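Local coordinates for 5' nucleotidase family protein (Staphylococcus aureus subsp. aureus, PDB 4Q7F) that belongs to the 5'-nucleotidase family, joining a two-metal calcineurin-like phosphoesterase domain to a C-terminal domain, with the ligand 3D1 held between them, at residues S77-Y82 / Q91-F96; N109-F112 / Y118-D121; E111-L116 / P385-F390. One frame throughout, in Å; residues are numbered along the deposited sequence. Where two conformers were deposited one is given.

Contact 1: S77-Y82 / Q91-F96; sequences SPFCNY and QPLVDF
Apolar helix-to-helix packing brings F79 of helix 78-85 against P92, L93 and F96 of helix 91-99, buried in the calcineurin-like phosphoesterase domain. The axes of the short segments 78-82 and 91-96 run at 131° and come no closer than 10.7 Å, so a long aromatic spans the gap. F79 does this with CG anti to its own N (chi1 174°), which directs the far end of the ring at the second helix. CZ is the leading atom. It lies 4.2 Å from P92 CB and 4.1 Å from F96 CE2, and it reaches F96 at the ring's edge, near its plane. The neighbouring corner, F79 CE2, stands 3.9 Å from L93 CD1 at the rim of the F79 ring; L93 was deposited in two conformers, so this approach is doubtful. The contact is van der Waals packing of apolar atoms. L313 of helix 304-317 also packs on F79, and L83, further along the first helix, touches both P92 and L93. S77 caps the first helix: its OG weakly accepts F79 N and is also hydrogen-bonded to G30 O. Joined by the short loop 86-90, the helices make a helix-loop-helix corner of the phosphoesterase domain.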
loop_
_atom_site.group_PDB
_atom_site.type_symbol
_atom_site.label_atom_id
_atom_site.label_comp_id
_atom_site.label_asym_id
_atom_site.label_seq_id
_atom_site.Cartn_x
_atom_site.Cartn_y
_atom_site.Cartn_z
ATOM N N SER A 77 -3.108 0.055 9.214
ATOM C CA SER A 77 -4.086 0.747 10.012
ATOM C C SER A 77 -3.483 1.271 11.302
ATOM O O SER A 77 -2.387 0.884 11.658
ATOM C CB SER A 77 -5.193 -0.234 10.369
ATOM O OG SER A 77 -4.753 -1.141 11.371
ATOM N N PRO A 78 -4.222 2.131 12.019
ATOM C CA PRO A 78 -3.779 2.631 13.314
ATOM C C PRO A 78 -3.597 1.514 14.318
ATOM O O PRO A 78 -2.908 1.712 15.298
ATOM C CB PRO A 78 -4.937 3.544 13.756
ATOM C CG PRO A 78 -5.574 3.980 12.498
ATOM C CD PRO A 78 -5.480 2.775 11.607
ATOM N N PHE A 79 -4.205 0.356 14.092
ATOM C CA PHE A 79 -4.007 -0.793 15.000
ATOM C C PHE A 79 -2.527 -1.221 14.891
ATOM O O PHE A 79 -1.840 -1.522 15.903
ATOM C CB PHE A 79 -4.994 -1.916 14.650
ATOM C CG PHE A 79 -4.778 -3.207 15.427
ATOM C CD1 PHE A 79 -4.603 -3.192 16.805
ATOM C CD2 PHE A 79 -4.796 -4.434 14.777
ATOM C CE1 PHE A 79 -4.429 -4.372 17.519
ATOM C CE2 PHE A 79 -4.628 -5.618 15.493
ATOM C CZ PHE A 79 -4.441 -5.585 16.865
ATOM N N CYS A 80 -2.016 -1.173 13.666
ATOM C CA CYS A 80 -0.621 -1.489 13.419
ATOM C C CYS A 80 0.285 -0.461 14.155
ATOM O O CYS A 80 1.245 -0.861 14.826
ATOM C CB CYS A 80 -0.362 -1.581 11.924
ATOM S SG CYS A 80 -1.237 -2.967 11.127
ATOM N N ASN A 81 -0.028 0.843 14.068
ATOM C CA ASN A 81 0.733 1.848 14.821
ATOM C C ASN A 81 0.703 1.535 16.304
ATOM O O ASN A 81 1.741 1.594 16.989
ATOM C CB ASN A 81 0.182 3.259 14.650
ATOM C CG ASN A 81 0.230 3.728 13.224
ATOM O OD1 ASN A 81 -0.384 3.130 12.345
ATOM N ND2 ASN A 81 0.916 4.832 12.988
ATOM N N TYR A 82 -0.499 1.235 16.793
ATOM C CA TYR A 82 -0.713 0.890 18.198
ATOM C C TYR A 82 0.198 -0.245 18.647
ATOM O O TYR A 82 0.811 -0.168 19.716
ATOM C CB TYR A 82 -2.180 0.532 18.436
ATOM C CG TYR A 82 -2.482 0.071 19.852
ATOM C CD1 TYR A 82 -2.831 0.983 20.836
ATOM C CD2 TYR A 82 -2.421 -1.266 20.195
ATOM C CE1 TYR A 82 -3.102 0.581 22.130
ATOM C CE2 TYR A 82 -2.674 -1.680 21.493
ATOM C CZ TYR A 82 -3.013 -0.748 22.455
ATOM O OH TYR A 82 -3.285 -1.145 23.740
ATOM N N GLN A 91 2.128 -9.937 17.957
ATOM C CA GLN A 91 1.312 -11.025 18.517
ATOM C C GLN A 91 -0.212 -10.767 18.533
ATOM O O GLN A 91 -0.975 -11.635 18.121
ATOM C CB GLN A 91 1.794 -11.442 19.915
ATOM C CG GLN A 91 1.140 -12.733 20.405
ATOM C CD GLN A 91 1.603 -13.939 19.604
ATOM O OE1 GLN A 91 2.803 -14.186 19.489
ATOM N NE2 GLN A 91 0.664 -14.710 19.073
ATOM N N PRO A 92 -0.659 -9.584 19.019
ATOM C CA PRO A 92 -2.113 -9.349 19.024
ATOM C C PRO A 92 -2.762 -9.519 17.646
ATOM O O PRO A 92 -3.861 -10.052 17.534
ATOM C CB PRO A 92 -2.240 -7.928 19.553
ATOM C CG PRO A 92 -1.017 -7.732 20.421
ATOM C CD PRO A 92 0.080 -8.554 19.786
ATOM N N LEU A 93 -2.072 -9.079 16.607
ATOM C CA LEU A 93 -2.570 -9.219 15.251
ATOM C C LEU A 93 -2.496 -10.676 14.794
ATOM O O LEU A 93 -3.426 -11.188 14.157
ATOM C CB LEU A 93 -1.738 -8.365 14.313
ATOM C CG LEU A 93 -2.089 -8.486 12.840
ATOM C CD1 LEU A 93 -3.493 -7.970 12.592
ATOM C CD2 LEU A 93 -1.074 -7.712 12.009
ATOM N N VAL A 94 -1.380 -11.335 15.121
ATOM C CA VAL A 94 -1.160 -12.722 14.741
ATOM C C VAL A 94 -2.243 -13.606 15.383
ATOM O O VAL A 94 -2.762 -14.528 14.747
ATOM C CB VAL A 94 0.265 -13.206 15.152
ATOM C CG1 VAL A 94 0.387 -14.729 15.075
ATOM C CG2 VAL A 94 1.335 -12.557 14.300
ATOM N N ASP A 95 -2.580 -13.319 16.633
ATOM C CA ASP A 95 -3.649 -14.059 17.328
ATOM C C ASP A 95 -4.969 -14.059 16.527
ATOM O O ASP A 95 -5.652 -15.091 16.451
ATOM C CB ASP A 95 -3.881 -13.508 18.716
ATOM C CG ASP A 95 -2.758 -13.846 19.666
ATOM O OD1 ASP A 95 -1.833 -14.580 19.264
ATOM O OD2 ASP A 95 -2.806 -13.396 20.819
ATOM N N PHE A 96 -5.334 -12.918 15.943
ATOM C CA PHE A 96 -6.528 -12.866 15.110
ATOM C C PHE A 96 -6.399 -13.849 13.959
ATOM O O PHE A 96 -7.313 -14.660 13.732
ATOM C CB PHE A 96 -6.814 -11.448 14.553
ATOM C CG PHE A 96 -7.410 -10.504 15.563
ATOM C CD1 PHE A 96 -8.720 -10.680 15.991
ATOM C CD2 PHE A 96 -6.685 -9.436 16.069
ATOM C CE1 PHE A 96 -9.289 -9.828 16.918
ATOM C CE2 PHE A 96 -7.251 -8.573 16.990
ATOM C CZ PHE A 96 -8.546 -8.763 17.418
#

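Contact 2: N109-F112 / Y118-D121; sequences NHEF and YLKD. With MG (magnesium ion), chain B; 3D1 ((2R,3S,5R)-5-(6-amino-9H-purin-9-yl)-tetrahydro-2-(hydroxymethyl)furan-3-ol), chain D.
L119, on the helix that follows the GNHE signature of calcineurin-like phosphoesterases, packs against E111, the last residue of the motif, and F112, which follows it. Its CB sits 3.5 Å from the backbone O of E111, and CG continues past the same carbonyl. With CG anti to the backbone N (chi1 178°), the isobutyl group reaches forward and its two methyls part. CD1 settles 3.7 Å from E111 CB and also meets CG and the backbone O; of the E111 side chain it touches only the aliphatic part. CD2 goes to the other neighbour: it lies over one face of the F112 ring, 3.9 Å from the centroid and 22° off the normal, a CH-pi contact nearest to the CE1 rim. L119 thus packs on one side of the 3-10 turn 109-111, within a buried contact, while N109 and H110 reach the magnesium ion and 3D1.

The E111 chain bends at chi2 and carries its carboxylate away from L119. There OE2 accepts the backbone N of G108 and of D72, and OE1 accepts those of F73 and L74. Four N-H groups therefore grip the carboxylate, which makes E111 a second-shell residue that fixes the chain around D72, a ligand of both metals. N109 is first shell: its OD1 binds the magnesium ion at 2.3 Å, together with D72, H207, H247 and a water. That water is also hydrogen-bonded to O3' of 3D1, at 2.7 Å. H110 approaches the same hydroxyl edge-on, O3' lying near the plane of its ring, and NE2 to O3' of 3D1 measures 2.8 Å in a fairly straight hydrogen bond (162°).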
loop_
_atom_site.group_PDB
_atom_site.type_symbol
_atom_site.label_atom_id
_atom_site.label_comp_id
_atom_site.label_asym_id
_atom_site.label_seq_id
_atom_site.Cartn_x
_atom_site.Cartn_y
_atom_site.Cartn_z
ATOM N N ASN A 109 4.439 -6.109 -0.012
ATOM C CA ASN A 109 5.530 -5.195 0.232
ATOM C C ASN A 109 5.545 -4.560 1.619
ATOM O O ASN A 109 6.617 -4.309 2.171
ATOM C CB ASN A 109 5.588 -4.082 -0.836
ATOM C CG ASN A 109 4.295 -3.296 -0.934
ATOM O OD1 ASN A 109 3.263 -3.828 -1.350
ATOM N ND2 ASN A 109 4.361 -2.009 -0.617
ATOM N N HIS A 110 4.373 -4.278 2.169
ATOM C CA HIS A 110 4.261 -3.655 3.490
ATOM C C HIS A 110 4.652 -4.552 4.649
ATOM O O HIS A 110 4.826 -4.078 5.773
ATOM C CB HIS A 110 2.874 -3.003 3.663
ATOM C CG HIS A 110 2.647 -1.875 2.713
ATOM N ND1 HIS A 110 3.223 -0.639 2.895
ATOM C CD2 HIS A 110 1.968 -1.804 1.541
ATOM C CE1 HIS A 110 2.887 0.156 1.894
ATOM N NE2 HIS A 110 2.148 -0.536 1.045
ATOM N N GLU A 111 4.805 -5.850 4.386
ATOM C CA GLU A 111 5.329 -6.751 5.409
ATOM C C GLU A 111 6.759 -6.428 5.818
ATOM O O GLU A 111 7.225 -6.896 6.858
ATOM C CB GLU A 111 5.245 -8.210 4.968
ATOM C CG GLU A 111 4.009 -8.912 5.507
ATOM C CD GLU A 111 2.743 -8.458 4.828
ATOM O OE1 GLU A 111 2.025 -7.641 5.431
ATOM O OE2 GLU A 111 2.496 -8.887 3.689
ATOM N N PHE A 112 7.461 -5.633 4.995
ATOM C CA PHE A 112 8.831 -5.230 5.283
ATOM C C PHE A 112 8.946 -3.852 5.971
ATOM O O PHE A 112 10.015 -3.506 6.467
ATOM C CB PHE A 112 9.645 -5.236 3.969
ATOM C CG PHE A 112 9.723 -6.599 3.319
ATOM C CD1 PHE A 112 10.747 -7.489 3.653
ATOM C CD2 PHE A 112 8.757 -7.009 2.393
ATOM C CE1 PHE A 112 10.825 -8.742 3.064
ATOM C CE2 PHE A 112 8.815 -8.276 1.816
ATOM C CZ PHE A 112 9.866 -9.131 2.134
ATOM N N TYR A 118 11.203 -8.032 12.600
ATOM C CA TYR A 118 9.797 -7.954 12.957
ATOM C C TYR A 118 9.006 -8.928 12.056
ATOM O O TYR A 118 8.215 -9.713 12.546
ATOM C CB TYR A 118 9.302 -6.528 12.813
ATOM C CG TYR A 118 7.888 -6.294 13.283
ATOM C CD1 TYR A 118 7.602 -6.088 14.635
ATOM C CD2 TYR A 118 6.845 -6.229 12.377
ATOM C CE1 TYR A 118 6.305 -5.850 15.054
ATOM C CE2 TYR A 118 5.566 -5.976 12.782
ATOM C CZ TYR A 118 5.294 -5.797 14.117
ATOM O OH TYR A 118 3.994 -5.556 14.490
ATOM N N LEU A 119 9.301 -8.922 10.753
ATOM C CA LEU A 119 8.636 -9.828 9.809
ATOM C C LEU A 119 8.931 -11.299 10.128
ATOM O O LEU A 119 8.004 -12.117 10.240
ATOM C CB LEU A 119 9.050 -9.518 8.377
ATOM C CG LEU A 119 8.448 -10.430 7.303
ATOM C CD1 LEU A 119 6.921 -10.450 7.387
ATOM C CD2 LEU A 119 8.905 -10.014 5.917
ATOM N N LYS A 120 10.214 -11.629 10.292
ATOM C CA LYS A 120 10.605 -13.004 10.585
ATOM C C LYS A 120 9.913 -13.518 11.848
ATOM O O LYS A 120 9.407 -14.649 11.863
ATOM C CB LYS A 120 12.125 -13.149 10.707
ATOM C CG LYS A 120 12.901 -12.963 9.401
ATOM C CD LYS A 120 14.364 -13.314 9.608
ATOM C CE LYS A 120 15.173 -13.203 8.328
ATOM N NZ LYS A 120 16.631 -13.438 8.571
ATOM N N ASP A 121 9.915 -12.708 12.911
ATOM C CA ASP A 121 9.229 -13.069 14.164
ATOM C C ASP A 121 7.725 -13.336 13.912
ATOM O O ASP A 121 7.125 -14.256 14.484
ATOM C CB ASP A 121 9.376 -11.947 15.184
ATOM C CG ASP A 121 8.641 -12.231 16.463
ATOM O OD1 ASP A 121 9.038 -13.176 17.175
ATOM O OD2 ASP A 121 7.654 -11.502 16.769
HETATM MG MG MG B . 1.040 -4.013 -1.698
HETATM O "O5'" 3D1 D . 2.853 0.994 -5.210
HETATM C "C5'" 3D1 D . 3.179 1.812 -4.091
HETATM C "C4'" 3D1 D . 2.868 1.090 -2.791
HETATM O "O4'" 3D1 D . 3.466 1.852 -1.752
HETATM C "C1'" 3D1 D . 2.485 2.468 -0.913
HETATM N N9 3D1 D . 2.904 3.865 -0.615
HETATM C C4 3D1 D . 3.732 4.147 0.381
HETATM N N3 3D1 D . 4.368 3.394 1.306
HETATM C C2 3D1 D . 5.172 3.970 2.220
HETATM N N1 3D1 D . 5.398 5.311 2.260
HETATM C C6 3D1 D . 4.825 6.173 1.390
HETATM N N6 3D1 D . 5.082 7.508 1.464
HETATM C C5 3D1 D . 3.937 5.605 0.352
HETATM N N7 3D1 D . 3.190 6.075 -0.667
HETATM C C8 3D1 D . 2.576 5.018 -1.257
HETATM C "C2'" 3D1 D . 1.144 2.294 -1.613
HETATM C "C3'" 3D1 D . 1.396 1.024 -2.404
HETATM O "O3'" 3D1 D . 1.162 -0.107 -1.539
HETATM O O HOH W 1 -0.474 -2.265 -1.867
#

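Contact 3: E111-L116 / P385-F390; sequences EFNYGL and PFPNTF. With 3D1 ((2R,3S,5R)-5-(6-amino-9H-purin-9-yl)-tetrahydro-2-(hydroxymethyl)furan-3-ol), chain D.
P387 presents its ring to N113 and Y114, overlapping both at about a right angle. CG of the proline is the common point: it lies 4.0 Å from N113 CB and 4.1 Å from Y114 CE1, while P387 CD faces N113 OD1 at 4.0 Å. The receiving surface is a type I turn, F112 to G115, closed by a hydrogen bond from G115 N to F112 O. The N113 amide finds its polar partners in its own domain, where OD1 is hydrogen-bonded to H110 ND1 and ND2 to E171.

On the other domain, P387 is the centre of an inverse gamma turn, with a weak hydrogen bond from N388 N to F386 O, and its two neighbours both serve 3D1. The F386 ring lays one face against the purine, CD1 being 3.5 Å from C2 of 3D1. N388, with CG anti to its carbonyl carbon (chi1 -60°), reads the purine's edge: ND2 donates to N1 of 3D1 at 2.8 Å, nearly straight (168°), and N6 of 3D1 donates back to OD1 at 2.9 Å. Y384 OH also partners that OD1. Directional bonds go to the ligand, and T389 OG1 is hydrogen-bonded to Q172 NE2 nearby, whereas P387 meets N113 and Y114 by van der Waals packing, which would be compatible with domain movement as known in bacterial relatives such as UshA.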
loop_
_atom_site.group_PDB
_atom_site.type_symbol
_atom_site.label_atom_id
_atom_site.label_comp_id
_atom_site.label_asym_id
_atom_site.label_seq_id
_atom_site.Cartn_x
_atom_site.Cartn_y
_atom_site.Cartn_z
ATOM N N GLU A 111 4.805 -5.850 4.386
ATOM C CA GLU A 111 5.329 -6.751 5.409
ATOM C C GLU A 111 6.759 -6.428 5.818
ATOM O O GLU A 111 7.225 -6.896 6.858
ATOM C CB GLU A 111 5.245 -8.210 4.968
ATOM C CG GLU A 111 4.009 -8.912 5.507
ATOM C CD GLU A 111 2.743 -8.458 4.828
ATOM O OE1 GLU A 111 2.025 -7.641 5.431
ATOM O OE2 GLU A 111 2.496 -8.887 3.689
ATOM N N PHE A 112 7.461 -5.633 4.995
ATOM C CA PHE A 112 8.831 -5.230 5.283
ATOM C C PHE A 112 8.946 -3.852 5.971
ATOM O O PHE A 112 10.015 -3.506 6.467
ATOM C CB PHE A 112 9.645 -5.236 3.969
ATOM C CG PHE A 112 9.723 -6.599 3.319
ATOM C CD1 PHE A 112 10.747 -7.489 3.653
ATOM C CD2 PHE A 112 8.757 -7.009 2.393
ATOM C CE1 PHE A 112 10.825 -8.742 3.064
ATOM C CE2 PHE A 112 8.815 -8.276 1.816
ATOM C CZ PHE A 112 9.866 -9.131 2.134
ATOM N N ASN A 113 7.845 -3.090 6.012
ATOM C CA ASN A 113 7.814 -1.734 6.562
ATOM C C ASN A 113 8.380 -1.552 7.956
ATOM O O ASN A 113 8.771 -0.455 8.294
ATOM C CB ASN A 113 6.366 -1.180 6.624
ATOM C CG ASN A 113 5.829 -0.678 5.279
ATOM O OD1 ASN A 113 4.715 -0.137 5.237
ATOM N ND2 ASN A 113 6.602 -0.811 4.202
ATOM N N TYR A 114 8.366 -2.590 8.781
ATOM C CA TYR A 114 8.855 -2.459 10.152
ATOM C C TYR A 114 10.153 -3.206 10.412
ATOM O O TYR A 114 10.526 -3.417 11.567
ATOM C CB TYR A 114 7.787 -2.965 11.128
ATOM C CG TYR A 114 6.462 -2.229 11.054
ATOM C CD1 TYR A 114 6.367 -0.895 11.419
ATOM C CD2 TYR A 114 5.304 -2.881 10.642
ATOM C CE1 TYR A 114 5.164 -0.224 11.370
ATOM C CE2 TYR A 114 4.088 -2.222 10.589
ATOM C CZ TYR A 114 4.018 -0.900 10.957
ATOM O OH TYR A 114 2.798 -0.248 10.913
ATOM N N GLY A 115 10.846 -3.607 9.352
ATOM C CA GLY A 115 12.104 -4.322 9.500
ATOM C C GLY A 115 12.002 -5.821 9.295
ATOM O O GLY A 115 10.940 -6.422 9.484
ATOM N N LEU A 116 13.131 -6.435 8.935
ATOM C CA LEU A 116 13.157 -7.845 8.655
ATOM C C LEU A 116 12.945 -8.714 9.899
ATOM O O LEU A 116 12.225 -9.702 9.816
ATOM C CB LEU A 116 14.433 -8.223 7.900
ATOM C CG LEU A 116 14.404 -9.592 7.221
ATOM C CD1 LEU A 116 13.237 -9.667 6.249
ATOM C CD2 LEU A 116 15.726 -9.885 6.499
ATOM N N PRO A 385 -0.106 8.400 7.510
ATOM C CA PRO A 385 -0.386 6.986 7.774
ATOM C C PRO A 385 0.708 5.987 7.398
ATOM O O PRO A 385 0.463 4.795 7.481
ATOM C CB PRO A 385 -1.635 6.723 6.927
ATOM C CG PRO A 385 -1.457 7.627 5.742
ATOM C CD PRO A 385 -0.636 8.813 6.195
ATOM N N PHE A 386 1.891 6.455 7.004
ATOM C CA PHE A 386 2.966 5.523 6.683
ATOM C C PHE A 386 4.114 5.654 7.667
ATOM O O PHE A 386 4.347 6.738 8.215
ATOM C CB PHE A 386 3.452 5.743 5.257
ATOM C CG PHE A 386 2.425 5.415 4.222
ATOM C CD1 PHE A 386 2.096 4.087 3.946
ATOM C CD2 PHE A 386 1.791 6.416 3.514
ATOM C CE1 PHE A 386 1.143 3.777 2.995
ATOM C CE2 PHE A 386 0.847 6.110 2.552
ATOM C CZ PHE A 386 0.522 4.796 2.291
ATOM N N PRO A 387 4.871 4.564 7.876
ATOM C CA PRO A 387 6.017 4.672 8.775
ATOM C C PRO A 387 7.297 5.139 8.034
ATOM O O PRO A 387 8.327 4.463 8.034
ATOM C CB PRO A 387 6.128 3.262 9.346
ATOM C CG PRO A 387 5.606 2.366 8.261
ATOM C CD PRO A 387 4.650 3.173 7.429
ATOM N N ASN A 388 7.221 6.309 7.415
ATOM C CA ASN A 388 8.347 6.885 6.698
ATOM C C ASN A 388 9.278 7.709 7.587
ATOM O O ASN A 388 8.819 8.427 8.479
ATOM C CB ASN A 388 7.886 7.896 5.675
ATOM C CG ASN A 388 6.963 7.335 4.622
ATOM O OD1 ASN A 388 6.079 8.060 4.128
ATOM N ND2 ASN A 388 7.149 6.095 4.258
ATOM N N THR A 389 10.576 7.626 7.294
ATOM C CA THR A 389 11.572 8.454 7.945
ATOM C C THR A 389 11.930 9.443 6.838
ATOM O O THR A 389 11.316 9.418 5.759
ATOM C CB THR A 389 12.776 7.657 8.421
ATOM O OG1 THR A 389 13.300 6.939 7.312
ATOM C CG2 THR A 389 12.370 6.653 9.524
ATOM N N PHE A 390 12.911 10.302 7.077
ATOM C CA PHE A 390 13.256 11.320 6.074
ATOM C C PHE A 390 14.727 11.394 5.710
ATOM O O PHE A 390 15.610 10.963 6.445
ATOM C CB PHE A 390 12.727 12.662 6.559
ATOM C CG PHE A 390 11.267 12.625 6.866
ATOM C CD1 PHE A 390 10.819 12.206 8.118
ATOM C CD2 PHE A 390 10.325 12.896 5.871
ATOM C CE1 PHE A 390 9.460 12.122 8.386
ATOM C CE2 PHE A 390 8.964 12.805 6.132
ATOM C CZ PHE A 390 8.536 12.429 7.386
HETATM O "O5'" 3D1 D . 2.853 0.994 -5.210
HETATM C "C5'" 3D1 D . 3.179 1.812 -4.091
HETATM C "C4'" 3D1 D . 2.868 1.090 -2.791
HETATM O "O4'" 3D1 D . 3.466 1.852 -1.752
HETATM C "C1'" 3D1 D . 2.485 2.468 -0.913
HETATM N N9 3D1 D . 2.904 3.865 -0.615
HETATM C C4 3D1 D . 3.732 4.147 0.381
HETATM N N3 3D1 D . 4.368 3.394 1.306
HETATM C C2 3D1 D . 5.172 3.970 2.220
HETATM N N1 3D1 D . 5.398 5.311 2.260
HETATM C C6 3D1 D . 4.825 6.173 1.390
HETATM N N6 3D1 D . 5.082 7.508 1.464
HETATM C C5 3D1 D . 3.937 5.605 0.352
HETATM N N7 3D1 D . 3.190 6.075 -0.667
HETATM C C8 3D1 D . 2.576 5.018 -1.257
HETATM C "C2'" 3D1 D . 1.144 2.294 -1.613
HETATM C "C3'" 3D1 D . 1.396 1.024 -2.404
HETATM O "O3'" 3D1 D . 1.162 -0.107 -1.539
#

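In the fold
Contact 1 and contact 2 are buried and lie within the phosphoesterase domain; contact 3 is only partly buried and joins that domain to the C-terminal one. Contacts 2 and 3 share E111 and F112, and both reach 3D1: contact 2 chiefly at its sugar O3', beside the magnesium ion, contact 3 at its purine. Contact 1 bears no pocket residue and is apolar across its helices, yet its C80 CB packs on Y114 OH of contact 3, 3.6 Å away. Contacts 1 and 2 do not touch. All three meet mainly through packing of carbon atoms, a carbonyl or amide oxygen taking part in contacts 2 and 3; metal and ligand bonds are made by neighbouring N109, H110 and N388.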